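Local coordinates for protein lombricine kinase (Urechis caupo, PDB 3JPZ) that catalyses the reversible transfer of a phosphoryl group between ATP and lombricine, as a member of the ATP:guanido phosphotransferase (phosphagen kinase) family, at residues Q285-L289 against M350-E355; V113-I118 against M227-V233; V20-H24 against A78-E82; K46-P50 against G60-G64. One frame throughout, in Å; residues are numbered along the deposited sequence.

Interaction 1: Q285-L289 against M350-E355; sequences QLHQL and MEQALE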
loop_
_atom_site.group_PDB
_atom_site.type_symbol
_atom_site.label_atom_id
_atom_site.label_comp_id
_atom_site.label_asym_id
_atom_site.label_seq_id
_atom_site.Cartn_x
_atom_site.Cartn_y
_atom_site.Cartn_z
ATOM N N GLN A 285 3.519 22.605 30.730
ATOM C CA GLN A 285 2.252 23.242 31.036
ATOM C C GLN A 285 2.349 24.759 30.904
ATOM O O GLN A 285 3.214 25.393 31.508
ATOM C CB GLN A 285 1.828 22.861 32.450
ATOM C CG GLN A 285 0.376 23.167 32.774
ATOM C CD GLN A 285 -0.064 22.515 34.061
ATOM O OE1 GLN A 285 -1.149 21.939 34.138
ATOM N NE2 GLN A 285 0.784 22.584 35.077
ATOM N N LEU A 286 1.437 25.332 30.123
ATOM C CA LEU A 286 1.442 26.751 29.824
ATOM C C LEU A 286 0.028 27.309 29.906
ATOM O O LEU A 286 -0.564 27.671 28.897
ATOM C CB LEU A 286 1.986 26.975 28.416
ATOM C CG LEU A 286 3.391 26.434 28.150
ATOM C CD1 LEU A 286 3.715 26.509 26.666
ATOM C CD2 LEU A 286 4.413 27.199 28.973
ATOM N N HIS A 287 -0.511 27.381 31.111
ATOM C CA HIS A 287 -1.881 27.842 31.288
ATOM C C HIS A 287 -2.093 29.206 30.646
ATOM O O HIS A 287 -2.968 29.381 29.810
ATOM C CB HIS A 287 -2.237 27.897 32.776
ATOM C CG HIS A 287 -2.279 26.553 33.436
ATOM N ND1 HIS A 287 -3.127 25.547 33.025
ATOM C CD2 HIS A 287 -1.587 26.054 34.488
ATOM C CE1 HIS A 287 -2.949 24.484 33.790
ATOM N NE2 HIS A 287 -2.024 24.768 34.688
ATOM N N GLN A 288 -1.264 30.164 31.023
ATOM C CA GLN A 288 -1.476 31.555 30.653
ATOM C C GLN A 288 -0.967 31.850 29.258
ATOM O O GLN A 288 -1.603 32.570 28.493
ATOM C CB GLN A 288 -0.775 32.467 31.659
ATOM C CG GLN A 288 -1.353 32.368 33.050
ATOM C CD GLN A 288 -2.861 32.436 33.027
ATOM O OE1 GLN A 288 -3.440 33.418 32.564
ATOM N NE2 GLN A 288 -3.512 31.380 33.510
ATOM N N LEU A 289 0.177 31.275 28.922
ATOM C CA LEU A 289 0.894 31.671 27.713
ATOM C C LEU A 289 0.159 31.192 26.467
ATOM O O LEU A 289 0.198 31.837 25.420
ATOM C CB LEU A 289 2.320 31.125 27.739
ATOM C CG LEU A 289 3.219 31.630 26.614
ATOM C CD1 LEU A 289 3.299 33.152 26.650
ATOM C CD2 LEU A 289 4.599 31.011 26.704
ATOM N N MET A 350 7.886 33.368 30.469
ATOM C CA MET A 350 6.708 34.131 30.069
ATOM C C MET A 350 5.502 33.653 30.850
ATOM O O MET A 350 4.647 34.448 31.241
ATOM C CB MET A 350 6.442 33.965 28.579
ATOM C CG MET A 350 7.534 34.497 27.689
ATOM S SD MET A 350 7.222 34.039 25.977
ATOM C CE MET A 350 8.477 34.986 25.139
ATOM N N GLU A 351 5.430 32.344 31.074
ATOM C CA GLU A 351 4.321 31.779 31.824
ATOM C C GLU A 351 4.293 32.409 33.212
ATOM O O GLU A 351 3.254 32.883 33.660
ATOM C CB GLU A 351 4.450 30.257 31.926
ATOM C CG GLU A 351 3.288 29.576 32.619
ATOM C CD GLU A 351 1.947 29.864 31.963
ATOM O OE1 GLU A 351 1.856 29.898 30.715
ATOM O OE2 GLU A 351 0.971 30.039 32.710
ATOM N N GLN A 352 5.447 32.445 33.871
ATOM C CA GLN A 352 5.532 32.943 35.241
ATOM C C GLN A 352 5.206 34.426 35.278
ATOM O O GLN A 352 4.488 34.887 36.166
ATOM C CB GLN A 352 6.917 32.666 35.833
ATOM C CG GLN A 352 7.194 31.183 35.967
ATOM C CD GLN A 352 8.640 30.847 36.290
ATOM O OE1 GLN A 352 9.583 31.491 35.814
ATOM N NE2 GLN A 352 8.821 29.812 37.087
ATOM N N ALA A 353 5.730 35.162 34.302
ATOM C CA ALA A 353 5.428 36.576 34.155
ATOM C C ALA A 353 3.926 36.823 34.131
ATOM O O ALA A 353 3.434 37.720 34.809
ATOM C CB ALA A 353 6.062 37.117 32.890
ATOM N N LEU A 354 3.209 36.028 33.337
ATOM C CA LEU A 354 1.763 36.157 33.195
ATOM C C LEU A 354 1.037 35.706 34.456
ATOM O O LEU A 354 -0.008 36.249 34.803
ATOM C CB LEU A 354 1.271 35.325 32.009
ATOM C CG LEU A 354 1.793 35.739 30.633
ATOM C CD1 LEU A 354 1.496 34.666 29.598
ATOM C CD2 LEU A 354 1.185 37.075 30.218
ATOM N N GLU A 355 1.585 34.695 35.120
ATOM C CA GLU A 355 1.036 34.217 36.383
ATOM C C GLU A 355 1.067 35.340 37.409
ATOM O O GLU A 355 0.206 35.417 38.285
ATOM C CB GLU A 355 1.841 33.024 36.908
ATOM C CG GLU A 355 1.604 31.729 36.164
ATOM C CD GLU A 355 2.551 30.620 36.616
ATOM O OE1 GLU A 355 3.559 30.931 37.273
ATOM O OE2 GLU A 355 2.285 29.438 36.327
#
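A carboxylate from a helix receiving two consecutive backbone amides of a loop is the heart of this contact, which joins the turn leaving sheet strand 279-285 to the last turns of the long helix 333-355. Glu-351 supplies the carboxylate. Its OE2 accepts a hydrogen bond from Gln-288 N at 2.8 Å, and its OE1 accepts one from Leu-289 N, also at 2.8 Å. The side chain reaches the loop by folding at chi2 (p, 57°), and no other residue of the contact loses as much surface, 94 Å². Beside the polar centre lies an apolar seam: Leu-289 CD1 rests 3.8 Å from Met-350 CB and 3.8 Å from Leu-354 CD1, while Gln-288 CB packs 3.5 Å from Leu-354 CB. Helix 295-301 extends this seam, Ile-298 touching both Leu-289 and Met-350. Farther out, His-287 ND1 is hydrogen-bonded to Asp-319, and Glu-355 OE1 to Tyr-112. The general lesson is that, where the chain leaves a strand, backbone N-H groups such as those of Gln-288 and Leu-289 can be met by a side chain. Here the carboxylate of the buried Glu-351 is met by two main-chain N-H groups, which tie loop to helix.

Interaction 2: V113-I118 against M227-V233; sequences VKSCRI and MQKGGNV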
loop_
_atom_site.group_PDB
_atom_site.type_symbol
_atom_site.label_atom_id
_atom_site.label_comp_id
_atom_site.label_asym_id
_atom_site.label_seq_id
_atom_site.Cartn_x
_atom_site.Cartn_y
_atom_site.Cartn_z
ATOM N N VAL A 113 7.541 21.614 33.331
ATOM C CA VAL A 113 7.888 20.503 32.455
ATOM C C VAL A 113 7.569 19.158 33.093
ATOM O O VAL A 113 8.148 18.792 34.118
ATOM C CB VAL A 113 9.369 20.545 32.034
ATOM C CG1 VAL A 113 9.710 19.334 31.187
ATOM C CG2 VAL A 113 9.649 21.815 31.268
ATOM N N LYS A 114 6.650 18.426 32.464
ATOM C CA LYS A 114 6.124 17.174 32.992
ATOM C C LYS A 114 6.936 15.965 32.550
ATOM O O LYS A 114 6.971 14.952 33.234
ATOM C CB LYS A 114 4.671 17.002 32.547
ATOM C CG LYS A 114 3.785 18.198 32.888
ATOM C CD LYS A 114 3.868 18.512 34.374
ATOM C CE LYS A 114 3.065 19.756 34.748
ATOM N NZ LYS A 114 3.220 20.081 36.196
ATOM N N SER A 115 7.586 16.073 31.403
ATOM C CA SER A 115 8.410 14.983 30.890
ATOM C C SER A 115 9.275 15.477 29.746
ATOM O O SER A 115 9.066 16.564 29.220
ATOM C CB SER A 115 7.544 13.820 30.410
ATOM O OG SER A 115 6.697 14.218 29.349
ATOM N N CYS A 116 10.259 14.662 29.390
ATOM C CA CYS A 116 11.160 14.956 28.299
ATOM C C CYS A 116 11.482 13.655 27.594
ATOM O O CYS A 116 11.626 12.609 28.234
ATOM C CB CYS A 116 12.471 15.561 28.813
ATOM S SG CYS A 116 12.310 16.731 30.170
ATOM N N ARG A 117 11.578 13.715 26.274
ATOM C CA ARG A 117 12.202 12.645 25.520
ATOM C C ARG A 117 13.033 13.264 24.416
ATOM O O ARG A 117 12.830 14.417 24.037
ATOM C CB ARG A 117 11.184 11.641 24.958
ATOM C CG ARG A 117 9.876 12.229 24.479
ATOM C CD ARG A 117 9.130 11.239 23.582
ATOM N NE ARG A 117 9.476 11.447 22.179
ATOM C CZ ARG A 117 9.200 10.603 21.193
ATOM N NH1 ARG A 117 8.570 9.465 21.438
ATOM N NH2 ARG A 117 9.563 10.904 19.956
ATOM N N ILE A 118 14.004 12.500 23.943
ATOM C CA ILE A 118 14.799 12.870 22.791
ATOM C C ILE A 118 14.857 11.637 21.914
ATOM O O ILE A 118 15.187 10.556 22.391
ATOM C CB ILE A 118 16.226 13.261 23.195
ATOM C CG1 ILE A 118 16.200 14.401 24.206
ATOM C CG2 ILE A 118 17.034 13.649 21.962
ATOM C CD1 ILE A 118 17.564 14.712 24.783
ATOM N N MET A 227 13.832 8.912 27.477
ATOM C CA MET A 227 12.733 9.631 28.112
ATOM C C MET A 227 12.721 9.483 29.637
ATOM O O MET A 227 13.208 8.484 30.191
ATOM C CB MET A 227 11.410 9.112 27.557
ATOM C CG MET A 227 11.159 7.647 27.881
ATOM S SD MET A 227 9.664 6.991 27.128
ATOM C CE MET A 227 10.145 6.962 25.401
ATOM N N GLN A 228 12.156 10.495 30.297
ATOM C CA GLN A 228 11.922 10.501 31.736
ATOM C C GLN A 228 10.772 11.447 32.033
ATOM O O GLN A 228 10.572 12.427 31.330
ATOM C CB GLN A 228 13.130 11.036 32.510
ATOM C CG GLN A 228 14.364 10.176 32.494
ATOM C CD GLN A 228 15.459 10.717 33.399
ATOM O OE1 GLN A 228 16.456 10.038 33.647
ATOM N NE2 GLN A 228 15.275 11.944 33.906
ATOM N N LYS A 229 10.035 11.173 33.097
ATOM C CA LYS A 229 9.113 12.165 33.624
ATOM C C LYS A 229 9.982 13.229 34.266
ATOM O O LYS A 229 11.125 12.951 34.616
ATOM C CB LYS A 229 8.196 11.552 34.677
ATOM C CG LYS A 229 7.640 10.180 34.327
ATOM C CD LYS A 229 7.487 9.328 35.580
ATOM C CE LYS A 229 6.768 10.076 36.699
ATOM N NZ LYS A 229 7.112 9.524 38.038
ATOM N N GLY A 230 9.445 14.433 34.432
ATOM C CA GLY A 230 10.203 15.533 34.997
ATOM C C GLY A 230 10.890 16.373 33.939
ATOM O O GLY A 230 10.541 16.293 32.766
ATOM N N GLY A 231 11.877 17.168 34.350
ATOM C CA GLY A 231 12.474 18.159 33.474
ATOM C C GLY A 231 13.968 18.033 33.292
ATOM O O GLY A 231 14.596 18.953 32.792
ATOM N N ASN A 232 14.544 16.899 33.678
ATOM C CA ASN A 232 15.976 16.700 33.512
ATOM C C ASN A 232 16.317 16.235 32.101
ATOM O O ASN A 232 16.680 15.069 31.870
ATOM C CB ASN A 232 16.520 15.702 34.532
ATOM C CG ASN A 232 18.003 15.884 34.779
ATOM O OD1 ASN A 232 18.734 16.382 33.921
ATOM N ND2 ASN A 232 18.456 15.487 35.960
ATOM N N VAL A 233 16.207 17.153 31.152
ATOM C CA VAL A 233 16.479 16.835 29.761
ATOM C C VAL A 233 17.943 16.477 29.581
ATOM O O VAL A 233 18.289 15.747 28.668
ATOM C CB VAL A 233 16.166 18.011 28.839
ATOM C CG1 VAL A 233 16.273 17.582 27.395
ATOM C CG2 VAL A 233 14.793 18.536 29.106
#
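Val-113 packs where segment 227-233 has left its strand, its CG1 lying 3.8 Å from Gly-231 CA. At Lys-114 the backbone takes over: its carbonyl O accepts a hydrogen bond from Gly-230 N at 2.8 Å, while its CA-to-CB bond points away and NZ is hydrogen-bonded to Lys-111 O. Gly-230 adopts a positive phi of 92°, at which a CB would strike the preceding carbonyl. Ser-115 forms a non-hydrogen-bonded pair with Lys-229, their CA atoms 4.0 Å apart. Cys-116 follows in a hydrogen-bonded pair with Gln-228, joined by Cys-116 N to Gln-228 O and Gln-228 N to Cys-116 O, both 3.0 Å. Its side chain turns to the helix-covered face, where SG lies 3.6 Å from Gly-231 CA. Arg-117 returns to the face of Ser-115 and packs CB to CB against Met-227 at 3.6 Å. Ile-118 sits among Val-236 and Phe-240 of helix 233-252, with CD1 4.1 Å from Val-233 CG1. That helix begins after Asn-232, the N-cap, whose OD1 accepts from Ala-235 N. Ser-115 and Arg-117, which bind ADP in a structure of this protein, thus share one face while Cys-116 is buried on the other: alternation fits adjacent strands to be both core and nucleotide site in the antiparallel sheet of the phosphagen kinase catalytic domain.

Interaction 3: V20-H24 against A78-E82; sequences VVGRH and AVINE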
loop_
_atom_site.group_PDB
_atom_site.type_symbol
_atom_site.label_atom_id
_atom_site.label_comp_id
_atom_site.label_asym_id
_atom_site.label_seq_id
_atom_site.Cartn_x
_atom_site.Cartn_y
_atom_site.Cartn_z
ATOM N N VAL A 20 6.801 18.316 -2.894
ATOM C CA VAL A 20 8.079 18.977 -3.126
ATOM C C VAL A 20 8.803 18.376 -4.328
ATOM O O VAL A 20 9.383 19.097 -5.141
ATOM C CB VAL A 20 8.985 18.849 -1.895
ATOM C CG1 VAL A 20 10.345 19.459 -2.172
ATOM C CG2 VAL A 20 8.326 19.506 -0.686
ATOM N N VAL A 21 8.756 17.055 -4.447
ATOM C CA VAL A 21 9.508 16.377 -5.498
ATOM C C VAL A 21 9.083 16.893 -6.861
ATOM O O VAL A 21 9.920 17.104 -7.737
ATOM C CB VAL A 21 9.315 14.860 -5.456
ATOM C CG1 VAL A 21 9.800 14.218 -6.747
ATOM C CG2 VAL A 21 10.043 14.271 -4.260
ATOM N N GLY A 22 7.780 17.111 -7.020
ATOM C CA GLY A 22 7.209 17.516 -8.292
ATOM C C GLY A 22 7.601 18.907 -8.749
ATOM O O GLY A 22 7.477 19.233 -9.923
ATOM N N ARG A 23 8.068 19.732 -7.821
ATOM C CA ARG A 23 8.506 21.080 -8.163
ATOM C C ARG A 23 9.977 21.111 -8.547
ATOM O O ARG A 23 10.461 22.122 -9.051
ATOM C CB ARG A 23 8.255 22.039 -7.007
ATOM C CG ARG A 23 6.817 22.523 -6.932
ATOM C CD ARG A 23 6.676 23.665 -5.946
ATOM N NE ARG A 23 7.080 23.286 -4.595
ATOM C CZ ARG A 23 6.301 22.647 -3.725
ATOM N NH1 ARG A 23 5.066 22.301 -4.060
ATOM N NH2 ARG A 23 6.758 22.351 -2.514
ATOM N N HIS A 24 10.677 20.004 -8.309
ATOM C CA HIS A 24 12.101 19.909 -8.634
ATOM C C HIS A 24 12.413 18.849 -9.689
ATOM O O HIS A 24 13.435 18.930 -10.370
ATOM C CB HIS A 24 12.913 19.637 -7.368
ATOM C CG HIS A 24 12.826 20.735 -6.354
ATOM N ND1 HIS A 24 13.479 21.941 -6.506
ATOM C CD2 HIS A 24 12.161 20.814 -5.178
ATOM C CE1 HIS A 24 13.220 22.715 -5.468
ATOM N NE2 HIS A 24 12.424 22.055 -4.646
ATOM N N ALA A 78 18.050 18.663 -4.171
ATOM C CA ALA A 78 17.096 19.738 -4.404
ATOM C C ALA A 78 15.990 19.696 -3.355
ATOM O O ALA A 78 15.555 20.729 -2.843
ATOM C CB ALA A 78 16.512 19.637 -5.796
ATOM N N VAL A 79 15.535 18.492 -3.039
ATOM C CA VAL A 79 14.444 18.327 -2.102
ATOM C C VAL A 79 14.906 18.719 -0.698
ATOM O O VAL A 79 14.233 19.475 -0.009
ATOM C CB VAL A 79 13.893 16.878 -2.130
ATOM C CG1 VAL A 79 13.151 16.562 -0.868
ATOM C CG2 VAL A 79 12.993 16.679 -3.341
ATOM N N ILE A 80 16.065 18.208 -0.297
ATOM C CA ILE A 80 16.674 18.542 0.983
ATOM C C ILE A 80 16.794 20.050 1.177
ATOM O O ILE A 80 16.592 20.565 2.279
ATOM C CB ILE A 80 18.094 17.935 1.095
ATOM C CG1 ILE A 80 18.022 16.413 1.202
ATOM C CG2 ILE A 80 18.826 18.500 2.295
ATOM C CD1 ILE A 80 19.369 15.717 0.997
ATOM N N ASN A 81 17.149 20.754 0.111
ATOM C CA ASN A 81 17.389 22.196 0.197
ATOM C C ASN A 81 16.099 22.979 0.430
ATOM O O ASN A 81 16.120 24.068 1.004
ATOM C CB ASN A 81 18.071 22.692 -1.073
ATOM C CG ASN A 81 18.355 24.186 -1.045
ATOM O OD1 ASN A 81 19.026 24.692 -0.146
ATOM N ND2 ASN A 81 17.855 24.895 -2.044
ATOM N N GLU A 82 14.978 22.437 -0.026
ATOM C CA GLU A 82 13.699 23.089 0.218
ATOM C C GLU A 82 13.195 22.726 1.601
ATOM O O GLU A 82 12.815 23.589 2.381
ATOM C CB GLU A 82 12.660 22.683 -0.821
ATOM C CG GLU A 82 11.273 23.247 -0.520
ATOM C CD GLU A 82 10.357 23.219 -1.723
ATOM O OE1 GLU A 82 10.762 22.676 -2.766
ATOM O OE2 GLU A 82 9.232 23.747 -1.631
HETATM O O HOH W 1 10.068 24.611 -4.768
#
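Two helices of the small, all-helical N-terminal domain of a phosphagen kinase cross here, and their contact combines an apolar patch with a charged one. The short, weakly bonded helix 20-24 meets helix 73-83 with an angle of 122° between the segment directions and 9.5 Å between their axes. On the inner side, the valines touch: Val-79 CG2 lies 3.9 Å from Val-21 CG2 and 4.0 Å from Val-20 CG1. Val-21 continues inward to Leu-61 and to Ile-48 of helix 44-53, and Val-79 touches Ile-59, so these two valines belong to the domain's hydrophobic interior. Val-20 stands at the border with the polar cluster, its CG1 3.3 Å from Glu-82 OE1. Toward solvent the chemistry changes. Glu-82, with both chi1 and chi2 in t, stretches across to helix 20-24, and its two carboxylate oxygens take different partners. OE2 forms a salt bridge with Arg-23 NH2 at 3.0 Å, lying near the guanidinium plane as a well-directed hydrogen bond requires. OE1 accepts a short hydrogen bond from His-24 NE2 at 2.6 Å, also at the ring edge. Over one face of that imidazole sits the carbonyl of Ala-78, whose O is 3.8 Å from His-24 NE2. A single water completes the polar cluster, donating to Glu-82 OE1 at 2.9 Å and accepting from Arg-23 NE at 3.3 Å.

Interaction 4: K46-P50 against G60-G64; sequences KVIQP and GLIAG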
loop_
_atom_site.group_PDB
_atom_site.type_symbol
_atom_site.label_atom_id
_atom_site.label_comp_id
_atom_site.label_asym_id
_atom_site.label_seq_id
_atom_site.Cartn_x
_atom_site.Cartn_y
_atom_site.Cartn_z
ATOM N N LYS A 46 11.323 4.266 -7.703
ATOM C CA LYS A 46 11.149 3.871 -6.307
ATOM C C LYS A 46 11.206 5.061 -5.343
ATOM O O LYS A 46 10.360 5.198 -4.464
ATOM C CB LYS A 46 12.234 2.868 -5.901
ATOM C CG LYS A 46 12.149 2.460 -4.442
ATOM C CD LYS A 46 10.910 1.635 -4.187
ATOM C CE LYS A 46 10.644 1.471 -2.719
ATOM N NZ LYS A 46 9.472 0.574 -2.484
ATOM N N VAL A 47 12.217 5.912 -5.476
ATOM C CA VAL A 47 12.398 6.963 -4.483
ATOM C C VAL A 47 11.364 8.071 -4.642
ATOM O O VAL A 47 11.104 8.815 -3.701
ATOM C CB VAL A 47 13.814 7.557 -4.508
ATOM C CG1 VAL A 47 14.842 6.445 -4.347
ATOM C CG2 VAL A 47 14.052 8.360 -5.791
ATOM N N ILE A 48 10.752 8.169 -5.817
ATOM C CA ILE A 48 9.761 9.228 -6.036
ATOM C C ILE A 48 8.326 8.727 -6.005
ATOM O O ILE A 48 7.390 9.518 -6.115
ATOM C CB ILE A 48 9.989 9.963 -7.369
ATOM C CG1 ILE A 48 9.685 9.039 -8.548
ATOM C CG2 ILE A 48 11.409 10.502 -7.441
ATOM C CD1 ILE A 48 9.489 9.761 -9.840
ATOM N N GLN A 49 8.139 7.422 -5.853
ATOM C CA GLN A 49 6.788 6.854 -5.881
ATOM C C GLN A 49 5.789 7.610 -5.000
ATOM O O GLN A 49 4.708 7.968 -5.462
ATOM C CB GLN A 49 6.792 5.384 -5.482
ATOM C CG GLN A 49 5.420 4.735 -5.626
ATOM C CD GLN A 49 4.915 4.744 -7.054
ATOM O OE1 GLN A 49 5.521 4.154 -7.933
ATOM N NE2 GLN A 49 3.793 5.421 -7.288
ATOM N N PRO A 50 6.136 7.842 -3.724
ATOM C CA PRO A 50 5.210 8.535 -2.820
ATOM C C PRO A 50 4.750 9.882 -3.374
ATOM O O PRO A 50 3.600 10.279 -3.176
ATOM C CB PRO A 50 6.047 8.753 -1.558
ATOM C CG PRO A 50 7.090 7.690 -1.607
ATOM C CD PRO A 50 7.397 7.480 -3.057
ATOM N N GLY A 60 7.515 13.572 -0.658
ATOM C CA GLY A 60 7.284 12.577 -1.688
ATOM C C GLY A 60 8.529 11.823 -2.110
ATOM O O GLY A 60 8.480 10.979 -3.007
ATOM N N LEU A 61 9.653 12.138 -1.479
ATOM C CA LEU A 61 10.922 11.504 -1.816
ATOM C C LEU A 61 11.378 10.610 -0.678
ATOM O O LEU A 61 11.348 11.004 0.478
ATOM C CB LEU A 61 11.988 12.561 -2.098
ATOM C CG LEU A 61 13.365 12.021 -2.476
ATOM C CD1 LEU A 61 13.279 11.270 -3.795
ATOM C CD2 LEU A 61 14.390 13.144 -2.558
ATOM N N ILE A 62 11.822 9.403 -1.004
ATOM C CA ILE A 62 12.293 8.489 0.022
ATOM C C ILE A 62 13.411 7.596 -0.512
ATOM O O ILE A 62 13.370 7.137 -1.646
ATOM C CB ILE A 62 11.137 7.638 0.571
ATOM C CG1 ILE A 62 11.614 6.808 1.764
ATOM C CG2 ILE A 62 10.564 6.760 -0.532
ATOM C CD1 ILE A 62 10.498 6.311 2.656
ATOM N N ALA A 63 14.433 7.386 0.306
ATOM C CA ALA A 63 15.555 6.556 -0.093
ATOM C C ALA A 63 15.190 5.100 0.064
ATOM O O ALA A 63 14.640 4.692 1.086
ATOM C CB ALA A 63 16.791 6.892 0.744
ATOM N N GLY A 64 15.476 4.316 -0.964
ATOM C CA GLY A 64 15.381 2.878 -0.840
ATOM C C GLY A 64 16.585 2.347 -0.085
ATOM O O GLY A 64 16.537 1.277 0.522
#
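Val-47, Ile-62 and Gly-60 bury the most surface here, 73, 56 and 54 Å² respectively, and together they show how a loop segment, extended from Leu-61 to Ala-63, can dock on a helix where its hydrogen bonding is interrupted. Pro-50 has no N-H to give Lys-46 O, and the helix is kinked there; Val-47 O, the next carbonyl along, faces the neighbouring segment and accepts a hydrogen bond from Ile-62 N at 2.9 Å. Leu-61 CA adds a CA-H...O contact to the same Val-47 O at 3.3 Å, and Val-47 CA returns one to Ile-62 O at 3.0 Å. The side chain of Val-47 packs through CG2 on Leu-61 CD1 at 3.6 Å, and its CG1 lies 4.0 Å from Gly-64 N. Ile-62 sets its CG2 3.8 Å from Pro-50 CG, so the proline ring also furnishes an apolar surface. Gly-60 fits closely against the same proline, with Pro-50 CB 3.6 Å from Gly-60 O; its phi of 90° would press a CB into the preceding carbonyl. Around this buried joint the N-terminal domain closes in. Phe-76 of helix 73-83 packs on Val-47 and Leu-61, Val-21 of helix 20-24 reaches Ile-48 and Leu-61, and Ser-68 of helix 68-71 lies beside Val-47; on another side of helix 44-53, Gln-49 hydrogen-bonds to Asp-197 of the second subunit.

How the interactions relate
Interactions 3 and 4 share one hydrophobic interior in the N-terminal domain: their centres are 12 Å apart and Val-21 CG2 packs 3.4 Å from Leu-61 CB. Interaction 4 is the buried member, adding one backbone hydrogen bond to apolar packing; interaction 3, like 1 and 2, is partly buried and adds a salt bridge toward solvent. Interactions 1 and 2 belong to the catalytic sheet and its helices, with centres 19 Å apart, touching where Gln-285 meets Lys-114. Helix 333-355 serves both, holding the loop in interaction 1 and packing against Val-113 in interaction 2. Backbone pairing dominates the strands, whereas glutamates take charge in interactions 1 and 3, one bound by main-chain amides, the other by basic side chains.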